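Local coordinates for vacuolar protein sorting 29 (Cryptosporidium parvum, PDB 2A22) that probably takes part in vesicular protein transport as the parasite's VPS29, a sorting protein built on a calcineurin-like phosphoesterase fold, at residues A[28-33]-A[162-167]; A[54-59]-A[75-80]. All blocks are in the same frame, centred on the assembly; numbering follows the deposited sequence.

Contact 1 (A[28-33]-A[162-167])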
# COMPACT_ATOMS: atom_id res chain seq x y z
N VAL A 28 -3.69 -8.12 5.51
CA VAL A 28 -2.63 -7.25 5.04
C VAL A 28 -3.16 -5.86 4.75
O VAL A 28 -4.07 -5.70 3.92
CB VAL A 28 -1.97 -7.79 3.73
CG1 VAL A 28 -0.67 -7.02 3.48
CG2 VAL A 28 -1.68 -9.29 3.84
N LEU A 29 -2.58 -4.86 5.43
CA LEU A 29 -2.91 -3.47 5.18
C LEU A 29 -2.03 -2.93 4.04
O LEU A 29 -0.81 -3.02 4.08
CB LEU A 29 -2.75 -2.63 6.47
CG LEU A 29 -2.76 -1.09 6.29
CD1 LEU A 29 -4.14 -0.61 5.79
CD2 LEU A 29 -2.36 -0.37 7.61
N LEU A 30 -2.68 -2.41 3.00
CA LEU A 30 -2.00 -1.78 1.85
C LEU A 30 -2.30 -0.29 1.91
O LEU A 30 -3.47 0.12 1.91
CB LEU A 30 -2.49 -2.38 0.53
CG LEU A 30 -2.61 -3.92 0.50
CD1 LEU A 30 -3.14 -4.42 -0.84
CD2 LEU A 30 -1.23 -4.54 0.77
N ILE A 31 -1.24 0.52 1.99
CA ILE A 31 -1.38 1.93 2.35
C ILE A 31 -0.16 2.70 1.84
O ILE A 31 0.93 2.13 1.68
CB ILE A 31 -1.62 2.05 3.91
CG1 ILE A 31 -2.24 3.39 4.27
CG2 ILE A 31 -0.35 1.61 4.74
CD1 ILE A 31 -2.66 3.51 5.73
N GLY A 32 -0.34 3.97 1.47
CA GLY A 32 0.80 4.81 1.15
C GLY A 32 0.42 6.22 0.70
O GLY A 32 -0.74 6.63 0.80
N ASP A 33 1.43 6.97 0.25
CA ASP A 33 1.22 8.31 -0.33
C ASP A 33 0.47 9.18 0.65
O ASP A 33 -0.51 9.86 0.26
CB ASP A 33 0.49 8.18 -1.67
CG ASP A 33 1.39 7.60 -2.75
OD1 ASP A 33 2.50 8.16 -2.95
OD2 ASP A 33 1.03 6.59 -3.39
N LEU A 162 -2.44 -10.10 -9.82
CA LEU A 162 -3.28 -9.05 -9.26
C LEU A 162 -2.48 -7.77 -9.04
O LEU A 162 -1.38 -7.81 -8.47
CB LEU A 162 -3.93 -9.56 -7.98
CG LEU A 162 -5.00 -8.73 -7.25
CD1 LEU A 162 -6.25 -8.51 -8.12
CD2 LEU A 162 -5.37 -9.41 -5.93
N PHE A 163 -3.01 -6.64 -9.54
CA PHE A 163 -2.35 -5.32 -9.48
C PHE A 163 -3.16 -4.34 -8.65
O PHE A 163 -4.31 -4.03 -8.99
CB PHE A 163 -2.13 -4.76 -10.89
CG PHE A 163 -1.30 -5.65 -11.76
CD1 PHE A 163 0.09 -5.47 -11.84
CD2 PHE A 163 -1.88 -6.70 -12.46
CE1 PHE A 163 0.89 -6.33 -12.62
CE2 PHE A 163 -1.09 -7.57 -13.24
CZ PHE A 163 0.29 -7.37 -13.31
N LEU A 164 -2.58 -3.89 -7.54
CA LEU A 164 -3.30 -3.06 -6.57
C LEU A 164 -2.57 -1.73 -6.37
O LEU A 164 -1.32 -1.70 -6.37
CB LEU A 164 -3.41 -3.80 -5.23
CG LEU A 164 -3.92 -5.26 -5.32
CD1 LEU A 164 -3.83 -5.98 -4.02
CD2 LEU A 164 -5.38 -5.28 -5.78
N ASN A 165 -3.33 -0.66 -6.22
CA ASN A 165 -2.78 0.65 -5.84
C ASN A 165 -3.75 1.16 -4.80
O ASN A 165 -4.90 1.38 -5.12
CB ASN A 165 -2.71 1.61 -7.05
CG ASN A 165 -2.11 2.98 -6.72
OD1 ASN A 165 -2.23 3.49 -5.60
ND2 ASN A 165 -1.47 3.60 -7.73
N PRO A 166 -3.29 1.28 -3.55
CA PRO A 166 -4.16 1.64 -2.45
C PRO A 166 -4.53 3.12 -2.44
O PRO A 166 -5.35 3.53 -1.61
CB PRO A 166 -3.32 1.27 -1.22
CG PRO A 166 -1.94 1.50 -1.64
CD PRO A 166 -1.91 1.04 -3.08
N GLY A 167 -3.98 3.90 -3.38
CA GLY A 167 -4.24 5.33 -3.47
C GLY A 167 -3.51 6.10 -2.38
O GLY A 167 -2.58 5.56 -1.73
O HOH W 1 -3.16 4.35 0.78
O HOH W 2 -1.29 5.98 -5.21
O HOH W 3 -0.07 4.43 -2.44

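Contact 2 (A[54-59]-A[75-80])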
# COMPACT_ATOMS: atom_id res chain seq x y z
N ASP A 54 -6.85 -5.35 15.55
CA ASP A 54 -5.88 -6.34 16.05
C ASP A 54 -5.43 -7.33 14.98
O ASP A 54 -4.35 -7.86 15.05
CB ASP A 54 -6.54 -7.18 17.17
CG ASP A 54 -6.31 -6.61 18.56
OD1 ASP A 54 -5.44 -5.72 18.72
OD2 ASP A 54 -7.00 -7.06 19.50
N LYS A 55 -6.32 -7.61 14.05
CA LYS A 55 -6.16 -8.69 13.11
C LYS A 55 -5.12 -8.39 12.03
O LYS A 55 -4.66 -9.31 11.37
CB LYS A 55 -7.53 -9.03 12.48
CG LYS A 55 -8.56 -9.53 13.49
CD LYS A 55 -10.03 -9.16 13.10
CE LYS A 55 -11.06 -9.82 14.03
NZ LYS A 55 -10.96 -11.32 14.04
N ILE A 56 -4.75 -7.12 11.84
CA ILE A 56 -3.74 -6.80 10.82
C ILE A 56 -2.41 -7.38 11.26
O ILE A 56 -1.91 -7.01 12.34
CB ILE A 56 -3.61 -5.28 10.60
CG1 ILE A 56 -4.90 -4.71 10.00
CG2 ILE A 56 -2.38 -4.96 9.73
CD1 ILE A 56 -5.01 -3.20 10.14
N ASN A 57 -1.84 -8.30 10.46
CA ASN A 57 -0.56 -8.89 10.80
C ASN A 57 0.53 -8.62 9.74
O ASN A 57 1.64 -9.14 9.85
CB ASN A 57 -0.68 -10.40 11.14
CG ASN A 57 -1.04 -11.23 9.92
OD1 ASN A 57 -1.69 -10.75 9.00
ND2 ASN A 57 -0.56 -12.47 9.88
N TYR A 58 0.19 -7.81 8.74
CA TYR A 58 1.14 -7.31 7.72
C TYR A 58 0.72 -5.93 7.24
O TYR A 58 -0.45 -5.66 7.08
CB TYR A 58 1.19 -8.22 6.50
CG TYR A 58 1.95 -9.51 6.68
CD1 TYR A 58 1.30 -10.65 7.19
CD2 TYR A 58 3.30 -9.61 6.31
CE1 TYR A 58 1.98 -11.88 7.35
CE2 TYR A 58 4.00 -10.82 6.47
CZ TYR A 58 3.32 -11.95 6.99
OH TYR A 58 3.99 -13.14 7.16
N VAL A 59 1.71 -5.07 7.01
CA VAL A 59 1.51 -3.77 6.43
C VAL A 59 2.48 -3.71 5.28
O VAL A 59 3.65 -3.95 5.47
CB VAL A 59 1.86 -2.62 7.42
CG1 VAL A 59 1.74 -1.22 6.73
CG2 VAL A 59 0.99 -2.67 8.66
N LYS A 75 5.07 1.37 11.80
CA LYS A 75 5.87 0.31 12.41
C LYS A 75 5.22 -0.28 13.66
O LYS A 75 5.37 -1.47 13.94
CB LYS A 75 7.28 0.77 12.75
CG LYS A 75 8.13 1.14 11.54
CD LYS A 75 8.26 0.00 10.53
CE LYS A 75 9.55 -0.74 10.69
NZ LYS A 75 9.74 -1.62 9.50
N ASN A 76 4.49 0.54 14.40
CA ASN A 76 3.82 0.08 15.62
C ASN A 76 2.51 -0.69 15.41
O ASN A 76 1.97 -1.27 16.36
CB ASN A 76 3.58 1.24 16.58
CG ASN A 76 4.76 1.49 17.46
OD1 ASN A 76 5.22 0.58 18.17
ND2 ASN A 76 5.29 2.71 17.41
N ILE A 77 2.01 -0.72 14.18
CA ILE A 77 0.78 -1.46 13.92
C ILE A 77 0.99 -2.93 14.26
O ILE A 77 0.16 -3.54 14.94
CB ILE A 77 0.28 -1.25 12.48
CG1 ILE A 77 -0.25 0.20 12.35
CG2 ILE A 77 -0.78 -2.29 12.11
CD1 ILE A 77 -0.75 0.57 11.00
N THR A 78 2.11 -3.51 13.82
CA THR A 78 2.35 -4.95 13.98
C THR A 78 3.84 -5.18 13.72
O THR A 78 4.54 -4.27 13.25
CB THR A 78 1.41 -5.80 13.05
OG1 THR A 78 1.51 -7.20 13.38
CG2 THR A 78 1.73 -5.59 11.52
N LYS A 79 4.33 -6.38 14.01
CA LYS A 79 5.71 -6.76 13.71
C LYS A 79 6.09 -6.64 12.21
O LYS A 79 7.11 -6.01 11.88
CB LYS A 79 6.00 -8.18 14.23
CG LYS A 79 7.48 -8.56 14.25
CD LYS A 79 7.74 -10.06 14.56
CE LYS A 79 6.99 -10.99 13.55
NZ LYS A 79 7.56 -12.38 13.43
N ASN A 80 5.29 -7.24 11.32
CA ASN A 80 5.64 -7.27 9.87
C ASN A 80 5.21 -6.04 9.06
O ASN A 80 4.11 -5.99 8.49
CB ASN A 80 5.16 -8.58 9.20
CG ASN A 80 5.60 -9.83 9.98
OD1 ASN A 80 6.73 -9.90 10.44
ND2 ASN A 80 4.70 -10.80 10.14
O HOH W 4 -2.38 -5.21 14.48
O HOH W 5 3.03 -8.84 12.07
O HOH W 6 3.98 -13.99 10.37

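Contact 1 (A[28-33]-A[162-167])
Three partners gather at Asp33 OD2 where 28-33 meets 162-167. It takes a hydrogen bond from the backbone N of His149, and two ordered waters are hydrogen-bonded to it. The shorter water bond, 2.6 Å to Asp33 OD2, comes from a water that is also bonded to Gly167 O at 2.8 Å. The other water joins Asp33 OD2 to Asn165 OD1, the second leg being 2.7 Å long. A third water accepts from Gly32 N and is bonded to Gly167 O, again at 2.8 Å, so that carbonyl is held by two waters. No direct hydrogen bond crosses between the segments; solvent does the polar joining.

Asn165 OD1 has a further donor, Gly167 N, 2.9 Å away in an Asx turn that closes over Pro166, the nitrogen lying 21° off the plane of the side-chain carbonyl. Strand 161-165 belongs to one sheet and 26-31 to the other, so the contact spans the interior of the sandwich and runs into the loops at the strand ends, where metallophosphoesterases place their metal site. Asp33 touches the group of Asp87, His120 and His149, whose donor atoms face a common point and may form such a site, with no metal modelled.

Toward Leu30 the contact turns apolar. Pro166 turns the CB-CG edge of its ring to the Leu30-Ile31 peptide, CB reaching 3.3 Å from Leu30 O and CG sitting 3.8 Å from Ile31 N. Like first torsions, CG anti to the carbonyl carbon (chi1 -45° and -49°), swing Leu30 and Leu164 back toward the residues preceding them, and there their CD1 methyls meet at 3.6 Å between the sheets.

Contact 2 (A[54-59]-A[75-80])
Val59 N donates to Asn80 O across 3.0 Å, the stronger of two direct hydrogen bonds between 54-59 and 75-80. The approach is nearly along the C=O axis, with a C=O...N angle of 164°. The same carbonyl also receives a CA-H...O contact from Tyr58, so strand 58-61 meets it with two neighbouring residues.

Asn57 O is supplied from two sources. A water donates to it at 2.6 Å, and Asn80 ND2 adds a weak bond at 3.5 Å. That water accepts from Asn80 N at 2.9 Å and is hydrogen-bonded to Thr78 OG1 as well, tying three polar groups together. A second water bridges Ile56 O and Ile77 O. The side-chain amide of Asn57 looks elsewhere: its OD1 accepts from Leu27 N and its ND2 donates to Asp26 OD1.

Asn80 runs alongside Tyr58, the two side chains pointing the same way. With CG anti to the carbonyl carbon (chi1 -51°), the amide is carried over one face of the ring. ND2 stands 3.6 Å above the ring plane, offset toward the rim, with amide and ring planes 35° apart. Asn80 CB comes to 3.6 Å from Tyr58 CD2, and a water makes weak bonds to ND2 and the tyrosine OH.

On the inner side, Ile77 CG2 sits 3.9 Å from both Ile56 CG2 and Val59 CG2, while Thr78 CG2 packs on the Asn57-Tyr58 peptide. Strand 58-61, helix 68-77 and the parallel strand 81-83 form a beta-alpha-beta unit, and here the chain leaving the helix is brought back beside the first strand.

How the contacts relate
Both contacts reach the same sheet, in which strands 26-31 and 58-61 are parallel neighbours, and their centres lie about 15 Å apart. Contact 1 is wholly buried near the centre of the chain and brings the two sheets together; contact 2, about 13 Å from that centre, is partly buried and works within one sheet and its helix. In sequence, contact 2 is nested inside the loop closed by contact 1. They meet directly where Leu29 N probably donates to Tyr58 O and Leu29 packs on Ile56 and Ile77. Waters serve both, but only contact 2 adds direct hydrogen bonds between its segments, including a backbone one from Val59 to Asn80.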